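Local coordinates for uncharacterized protein MJ0754 (Methanocaldococcus jannaschii, PDB 3Q4N), which is of unknown function but, as a ferritin-like four-helix bundle with a dinuclear centre, binds metal ions, at residues 19-24 against 121-125; 113-117 against 143-147. One frame throughout, in Å; residues are numbered along the deposited sequence.

Contact 1: residues 19-24 against 121-125; sequences EGLIEM and EKWIN
Two antiparallel helices of a ferritin-like four-helix bundle meet here through one large knob, Trp123. Segments 19-24 and 121-125 are both helical, with axes 10.6 Å apart and crossing at -159°; Gly20 and Trp123 set the register, CA to CA 6.3 Å. Trp123 (chi1 m, chi2 122°) reaches into the hole formed by Glu19, Gly20, Glu23 and Met24. A CB on residue 20 would collide with the indole, so glycine lets the ring lie flat on the backbone: Gly20 CA stands 3.4 Å from the centroid of the Trp123 six-membered ring, 1° off its normal, a CH-pi contact. Glu19 OE1 lies at the ring edge, 4.1 Å from Trp123 CH2, while its OE1 and OE2 accept hydrogen bonds from the backbone N of Lys168 and Glu169 of the second subunit. Met24 (m, m, m) adds an oblique Met-aromatic contact, SD 3.6 Å from Trp123 CD1. Glu23, salt-bridged through OE1 to Lys86, points its CA-to-CB bond toward 121-125; its OE2 accepts a weak hydrogen bond from Trp123 NE1 at 3.1 Å.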
ATOM      1  N   GLU B  19     -16.179   0.284   4.703  1.00 71.54           N
ATOM      2  CA  GLU B  19     -15.062   1.218   4.579  1.00 70.96           C
ATOM      3  C   GLU B  19     -14.322   1.106   3.249  1.00 70.42           C
ATOM      4  O   GLU B  19     -13.932   2.120   2.664  1.00 70.33           O
ATOM      5  CB  GLU B  19     -14.077   1.026   5.721  1.00 70.76           C
ATOM      6  CG  GLU B  19     -12.815   1.843   5.555  1.00 71.98           C
ATOM      7  CD  GLU B  19     -11.788   1.618   6.667  1.00 75.30           C
ATOM      8  OE1 GLU B  19     -10.635   2.059   6.433  1.00 76.84           O
ATOM      9  OE2 GLU B  19     -12.117   1.030   7.752  1.00 73.80           O
ATOM     10  N   GLY B  20     -14.127  -0.130   2.794  1.00 69.74           N
ATOM     11  CA  GLY B  20     -13.450  -0.408   1.535  1.00 69.41           C
ATOM     12  C   GLY B  20     -14.192   0.193   0.360  1.00 69.30           C
ATOM     13  O   GLY B  20     -13.655   1.045  -0.376  1.00 69.10           O
ATOM     14  N   LEU B  21     -15.432  -0.268   0.189  1.00 68.89           N
ATOM     15  CA  LEU B  21     -16.369   0.336  -0.742  1.00 68.21           C
ATOM     16  C   LEU B  21     -16.215   1.873  -0.856  1.00 67.46           C
ATOM     17  O   LEU B  21     -15.952   2.378  -1.953  1.00 67.32           O
ATOM     18  CB  LEU B  21     -17.795  -0.054  -0.355  1.00 68.56           C
ATOM     19  CG  LEU B  21     -18.368  -1.415  -0.801  1.00 69.98           C
ATOM     20  CD1 LEU B  21     -19.901  -1.344  -0.851  1.00 69.85           C
ATOM     21  CD2 LEU B  21     -17.842  -1.911  -2.166  1.00 70.91           C
ATOM     22  N   ILE B  22     -16.350   2.597   0.265  1.00 66.20           N
ATOM     23  CA  ILE B  22     -16.150   4.052   0.282  1.00 65.20           C
ATOM     24  C   ILE B  22     -14.819   4.410  -0.374  1.00 65.37           C
ATOM     25  O   ILE B  22     -14.746   5.301  -1.227  1.00 65.50           O
ATOM     26  CB  ILE B  22     -16.180   4.664   1.716  1.00 64.49           C
ATOM     27  CG1 ILE B  22     -17.586   4.695   2.285  1.00 63.39           C
ATOM     28  CG2 ILE B  22     -15.707   6.089   1.703  1.00 64.79           C
ATOM     29  CD1 ILE B  22     -17.803   3.750   3.422  1.00 62.10           C
ATOM     30  N   GLU B  23     -13.766   3.706   0.020  1.00 65.32           N
ATOM     31  CA  GLU B  23     -12.420   4.111  -0.354  1.00 65.49           C
ATOM     32  C   GLU B  23     -12.198   3.871  -1.833  1.00 64.73           C
ATOM     33  O   GLU B  23     -11.612   4.714  -2.537  1.00 64.47           O
ATOM     34  CB  GLU B  23     -11.385   3.350   0.467  1.00 65.91           C
ATOM     35  CG  GLU B  23     -10.140   4.164   0.799  1.00 69.23           C
ATOM     36  CD  GLU B  23      -9.078   3.322   1.507  1.00 74.64           C
ATOM     37  OE1 GLU B  23      -8.772   3.629   2.698  1.00 76.86           O
ATOM     38  OE2 GLU B  23      -8.568   2.347   0.879  1.00 75.12           O
ATOM     39  N   MET B  24     -12.693   2.719  -2.288  1.00 63.70           N
ATOM     40  CA  MET B  24     -12.557   2.305  -3.659  1.00 62.49           C
ATOM     41  C   MET B  24     -13.358   3.184  -4.596  1.00 62.51           C
ATOM     42  O   MET B  24     -12.933   3.439  -5.718  1.00 62.18           O
ATOM     43  CB  MET B  24     -12.990   0.869  -3.796  1.00 62.15           C
ATOM     44  CG  MET B  24     -11.936  -0.133  -3.341  1.00 61.23           C
ATOM     45  SD  MET B  24     -10.258   0.143  -3.954  1.00 56.98           S
ATOM     46  CE  MET B  24     -10.416   0.211  -5.717  1.00 55.83           C
ATOM     47  N   GLU B 121      -6.435  -5.978  -4.175  1.00 65.62           N
ATOM     48  CA  GLU B 121      -6.078  -7.258  -3.544  1.00 66.38           C
ATOM     49  C   GLU B 121      -6.255  -7.095  -2.040  1.00 65.94           C
ATOM     50  O   GLU B 121      -6.920  -7.902  -1.401  1.00 65.82           O
ATOM     51  CB  GLU B 121      -4.638  -7.700  -3.876  1.00 66.83           C
ATOM     52  CG  GLU B 121      -4.455  -8.565  -5.148  1.00 69.70           C
ATOM     53  CD  GLU B 121      -3.021  -8.461  -5.777  1.00 73.84           C
ATOM     54  OE1 GLU B 121      -2.012  -8.333  -5.037  1.00 74.66           O
ATOM     55  OE2 GLU B 121      -2.899  -8.519  -7.028  1.00 75.43           O
ATOM     56  N   LYS B 122      -5.676  -6.025  -1.495  1.00 65.68           N
ATOM     57  CA  LYS B 122      -5.819  -5.667  -0.082  1.00 65.31           C
ATOM     58  C   LYS B 122      -7.266  -5.794   0.381  1.00 65.22           C
ATOM     59  O   LYS B 122      -7.538  -6.455   1.386  1.00 65.26           O
ATOM     60  CB  LYS B 122      -5.296  -4.243   0.117  1.00 65.39           C
ATOM     61  CG  LYS B 122      -5.580  -3.555   1.436  1.00 64.84           C
ATOM     62  CD  LYS B 122      -5.243  -2.075   1.254  1.00 65.53           C
ATOM     63  CE  LYS B 122      -5.122  -1.312   2.563  1.00 65.99           C
ATOM     64  NZ  LYS B 122      -6.407  -0.705   3.097  1.00 65.49           N
ATOM     65  N   TRP B 123      -8.188  -5.198  -0.379  1.00 65.09           N
ATOM     66  CA  TRP B 123      -9.619  -5.198  -0.042  1.00 65.33           C
ATOM     67  C   TRP B 123     -10.382  -6.512  -0.266  1.00 66.08           C
ATOM     68  O   TRP B 123     -11.222  -6.900   0.556  1.00 65.88           O
ATOM     69  CB  TRP B 123     -10.340  -4.059  -0.752  1.00 64.62           C
ATOM     70  CG  TRP B 123     -10.026  -2.692  -0.208  1.00 63.90           C
ATOM     71  CD1 TRP B 123      -9.494  -1.632  -0.901  1.00 63.75           C
ATOM     72  CD2 TRP B 123     -10.234  -2.228   1.131  1.00 62.38           C
ATOM     73  NE1 TRP B 123      -9.351  -0.546  -0.072  1.00 63.07           N
ATOM     74  CE2 TRP B 123      -9.793  -0.884   1.181  1.00 62.22           C
ATOM     75  CE3 TRP B 123     -10.744  -2.817   2.296  1.00 61.29           C
ATOM     76  CZ2 TRP B 123      -9.846  -0.125   2.347  1.00 61.45           C
ATOM     77  CZ3 TRP B 123     -10.798  -2.058   3.456  1.00 61.39           C
ATOM     78  CH2 TRP B 123     -10.351  -0.729   3.473  1.00 61.70           C
ATOM     79  N   ILE B 124     -10.102  -7.179  -1.380  1.00 67.37           N
ATOM     80  CA  ILE B 124     -10.661  -8.488  -1.655  1.00 68.78           C
ATOM     81  C   ILE B 124     -10.348  -9.411  -0.480  1.00 70.15           C
ATOM     82  O   ILE B 124     -11.249 -10.065   0.066  1.00 70.34           O
ATOM     83  CB  ILE B 124     -10.088  -9.073  -2.951  1.00 68.74           C
ATOM     84  CG1 ILE B 124     -10.765  -8.437  -4.154  1.00 67.97           C
ATOM     85  CG2 ILE B 124     -10.247 -10.602  -2.988  1.00 69.06           C
ATOM     86  CD1 ILE B 124     -10.005  -8.639  -5.450  1.00 68.97           C
ATOM     87  N   ASN B 125      -9.079  -9.430  -0.078  1.00 71.59           N
ATOM     88  CA  ASN B 125      -8.604 -10.264   1.025  1.00 73.23           C
ATOM     89  C   ASN B 125      -9.322 -10.029   2.347  1.00 74.09           C
ATOM     90  O   ASN B 125      -9.439 -10.936   3.174  1.00 73.85           O
ATOM     91  CB  ASN B 125      -7.100 -10.076   1.194  1.00 73.46           C
ATOM     92  CG  ASN B 125      -6.300 -10.845   0.151  1.00 74.86           C
ATOM     93  OD1 ASN B 125      -5.764 -10.268  -0.802  1.00 75.67           O
ATOM     94  ND2 ASN B 125      -6.234 -12.164   0.320  1.00 75.55           N
TER

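Contact 2: residues 113-117 against 143-147; sequences EDLDI and SRNHM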
ATOM      1  N   GLU B 113      -2.400   2.501 -11.338  1.00 60.46           N
ATOM      2  CA  GLU B 113      -2.831   1.157 -11.587  1.00 61.41           C
ATOM      3  C   GLU B 113      -2.085   0.144 -10.701  1.00 61.60           C
ATOM      4  O   GLU B 113      -2.626  -0.893 -10.306  1.00 61.38           O
ATOM      5  CB  GLU B 113      -2.648   0.884 -13.080  1.00 61.71           C
ATOM      6  CG  GLU B 113      -3.478   1.823 -13.965  1.00 63.06           C
ATOM      7  CD  GLU B 113      -4.985   1.580 -13.841  1.00 65.64           C
ATOM      8  OE1 GLU B 113      -5.407   0.747 -13.013  1.00 68.55           O
ATOM      9  OE2 GLU B 113      -5.769   2.224 -14.559  1.00 65.35           O
ATOM     10  N   ASP B 114      -0.833   0.465 -10.393  1.00 62.08           N
ATOM     11  CA  ASP B 114       0.003  -0.324  -9.484  1.00 62.28           C
ATOM     12  C   ASP B 114      -0.658  -0.322  -8.095  1.00 62.46           C
ATOM     13  O   ASP B 114      -0.939  -1.373  -7.494  1.00 62.18           O
ATOM     14  CB  ASP B 114       1.393   0.320  -9.447  1.00 61.99           C
ATOM     15  CG  ASP B 114       2.418  -0.502  -8.693  1.00 62.87           C
ATOM     16  OD1 ASP B 114       2.053  -1.439  -7.930  1.00 64.52           O
ATOM     17  OD2 ASP B 114       3.613  -0.183  -8.862  1.00 62.23           O
ATOM     18  N   LEU B 115      -0.924   0.889  -7.620  1.00 62.37           N
ATOM     19  CA  LEU B 115      -1.627   1.112  -6.400  1.00 62.41           C
ATOM     20  C   LEU B 115      -3.056   0.600  -6.502  1.00 62.88           C
ATOM     21  O   LEU B 115      -3.684   0.274  -5.495  1.00 62.94           O
ATOM     22  CB  LEU B 115      -1.632   2.597  -6.105  1.00 61.94           C
ATOM     23  CG  LEU B 115      -2.158   2.938  -4.721  1.00 62.59           C
ATOM     24  CD1 LEU B 115      -1.690   1.933  -3.681  1.00 62.34           C
ATOM     25  CD2 LEU B 115      -1.667   4.317  -4.344  1.00 64.28           C
ATOM     26  N   ASP B 116      -3.596   0.532  -7.706  1.00 63.28           N
ATOM     27  CA  ASP B 116      -4.978   0.131  -7.790  1.00 64.16           C
ATOM     28  C   ASP B 116      -5.126  -1.372  -7.584  1.00 64.11           C
ATOM     29  O   ASP B 116      -5.885  -1.792  -6.716  1.00 64.38           O
ATOM     30  CB  ASP B 116      -5.617   0.597  -9.080  1.00 65.00           C
ATOM     31  CG  ASP B 116      -6.992   1.210  -8.856  1.00 68.05           C
ATOM     32  OD1 ASP B 116      -7.220   2.358  -9.320  1.00 72.73           O
ATOM     33  OD2 ASP B 116      -7.847   0.553  -8.219  1.00 69.24           O
ATOM     34  N   ILE B 117      -4.376  -2.184  -8.330  1.00 63.61           N
ATOM     35  CA  ILE B 117      -4.366  -3.626  -8.094  1.00 63.16           C
ATOM     36  C   ILE B 117      -3.958  -4.006  -6.643  1.00 63.56           C
ATOM     37  O   ILE B 117      -4.399  -5.042  -6.120  1.00 63.49           O
ATOM     38  CB  ILE B 117      -3.435  -4.326  -9.054  1.00 62.80           C
ATOM     39  CG1 ILE B 117      -3.729  -3.893 -10.478  1.00 63.86           C
ATOM     40  CG2 ILE B 117      -3.579  -5.826  -8.941  1.00 63.07           C
ATOM     41  CD1 ILE B 117      -2.584  -4.197 -11.456  1.00 64.07           C
ATOM     42  N   SER B 143      -8.134  -3.085 -14.438  1.00 70.07           N
ATOM     43  CA  SER B 143      -6.893  -2.415 -14.035  1.00 70.74           C
ATOM     44  C   SER B 143      -5.640  -3.058 -14.605  1.00 70.95           C
ATOM     45  O   SER B 143      -4.691  -2.362 -14.969  1.00 71.43           O
ATOM     46  CB  SER B 143      -6.772  -2.336 -12.505  1.00 70.89           C
ATOM     47  OG  SER B 143      -7.318  -1.118 -12.011  1.00 71.37           O
ATOM     48  N   ARG B 144      -5.633  -4.382 -14.674  1.00 71.10           N
ATOM     49  CA  ARG B 144      -4.506  -5.095 -15.253  1.00 71.32           C
ATOM     50  C   ARG B 144      -4.274  -4.670 -16.710  1.00 71.26           C
ATOM     51  O   ARG B 144      -3.126  -4.479 -17.134  1.00 71.25           O
ATOM     52  CB  ARG B 144      -4.705  -6.603 -15.122  1.00 71.37           C
ATOM     53  CG  ARG B 144      -4.514  -7.124 -13.693  1.00 73.39           C
ATOM     54  CD  ARG B 144      -4.216  -8.631 -13.648  1.00 77.86           C
ATOM     55  NE  ARG B 144      -5.410  -9.487 -13.586  1.00 80.61           N
ATOM     56  CZ  ARG B 144      -5.792 -10.157 -12.498  1.00 82.41           C
ATOM     57  NH1 ARG B 144      -5.080 -10.070 -11.374  1.00 82.08           N
ATOM     58  NH2 ARG B 144      -6.887 -10.917 -12.530  1.00 83.68           N
ATOM     59  N   ASN B 145      -5.371  -4.494 -17.449  1.00 71.02           N
ATOM     60  CA  ASN B 145      -5.334  -3.991 -18.810  1.00 70.65           C
ATOM     61  C   ASN B 145      -4.765  -2.602 -18.944  1.00 70.09           C
ATOM     62  O   ASN B 145      -4.089  -2.289 -19.933  1.00 70.35           O
ATOM     63  CB  ASN B 145      -6.726  -4.002 -19.405  1.00 71.22           C
ATOM     64  CG  ASN B 145      -6.936  -5.176 -20.312  1.00 73.10           C
ATOM     65  OD1 ASN B 145      -6.838  -6.323 -19.874  1.00 76.33           O
ATOM     66  ND2 ASN B 145      -7.195  -4.910 -21.596  1.00 73.76           N
ATOM     67  N   HIS B 146      -5.048  -1.761 -17.963  1.00 69.10           N
ATOM     68  CA  HIS B 146      -4.495  -0.413 -17.965  1.00 68.55           C
ATOM     69  C   HIS B 146      -2.968  -0.430 -17.796  1.00 68.38           C
ATOM     70  O   HIS B 146      -2.240   0.258 -18.524  1.00 68.21           O
ATOM     71  CB  HIS B 146      -5.173   0.453 -16.902  1.00 68.22           C
ATOM     72  CG  HIS B 146      -6.661   0.557 -17.065  1.00 67.23           C
ATOM     73  ND1 HIS B 146      -7.524   0.649 -15.994  1.00 67.94           N
ATOM     74  CD2 HIS B 146      -7.438   0.558 -18.172  1.00 64.92           C
ATOM     75  CE1 HIS B 146      -8.768   0.707 -16.440  1.00 66.08           C
ATOM     76  NE2 HIS B 146      -8.740   0.658 -17.756  1.00 63.52           N
ATOM     77  N   MET B 147      -2.498  -1.220 -16.835  1.00 67.77           N
ATOM     78  CA  MET B 147      -1.090  -1.490 -16.677  1.00 67.55           C
ATOM     79  C   MET B 147      -0.430  -1.789 -18.035  1.00 67.79           C
ATOM     80  O   MET B 147       0.501  -1.094 -18.464  1.00 68.02           O
ATOM     81  CB  MET B 147      -0.936  -2.691 -15.760  1.00 67.47           C
ATOM     82  CG  MET B 147       0.470  -2.988 -15.331  1.00 66.32           C
ATOM     83  SD  MET B 147       0.868  -2.107 -13.814  1.00 64.41           S
ATOM     84  CE  MET B 147       1.482  -0.570 -14.490  1.00 62.97           C
TER
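This is a buried contact of mixed character between two consecutive antiparallel helices of the ferritin-like four-helix bundle, 102-125 and 130-155, its centre about 6 Å from the centre of the chain. The short axes approach to 9.3 Å and cross at -153°, with Glu113 and Ser143 facing each other, CA to CA 5.9 Å. Such close spacing suits the small Ser143, whose CB packs 4.0 Å from Ile117 CG1 and whose OG lies 3.8 Å from Asp116 CB. One turn apart on the same helix, Glu113 and Ile117 both direct their CA-to-CB bonds at the partner and cover most of the area this helix contributes. Glu113 CG packs 4.3 Å from Met147 N, and Ile117 CD1 reaches 4.2 Å from Arg144 CG. The polar part centres on the Glu113 carboxylate, brought between Ser143 and His146 by chi1 and chi2 both m; Glu113 OE2 lies 2.8 Å from His146 ND1 and is hydrogen-bonded to Tyr35 OH of helix 15-42. His146 continues toward helix 45-68, where its ring meets that of His57, so carboxylate and imidazole belong to a polar interior shared by all four long helices. Ferritin-like bundles usually hold a dinuclear metal centre in such an acidic, histidine-containing interior, consistent with this protein's metal binding. Ser143 OG donates a hydrogen bond of 2.9 Å to Glu113 OE1.

How the contacts relate
From the N terminus the chain runs through helix 15-42, which carries 19-24, then helices 45-68 and 85-98 before helix 102-125 supplies 113-117 and, one to two turns later, 121-125. Contact 1 closes the longer loop, spanning 96 residues; contact 2 closes one of only 25 when helix 130-155 folds back with 143-147. The segments alternate along the chain, so the two loops cross rather than nest. Helix 102-125 is common to both and joins the first long helix to the last. The centres lie 15 Å apart, yet the contacts touch: Met24 CE packs 3.6 Å from Asp116 OD2. Contact 1 also borders the second subunit, whereas contact 2 lies wholly within one bundle.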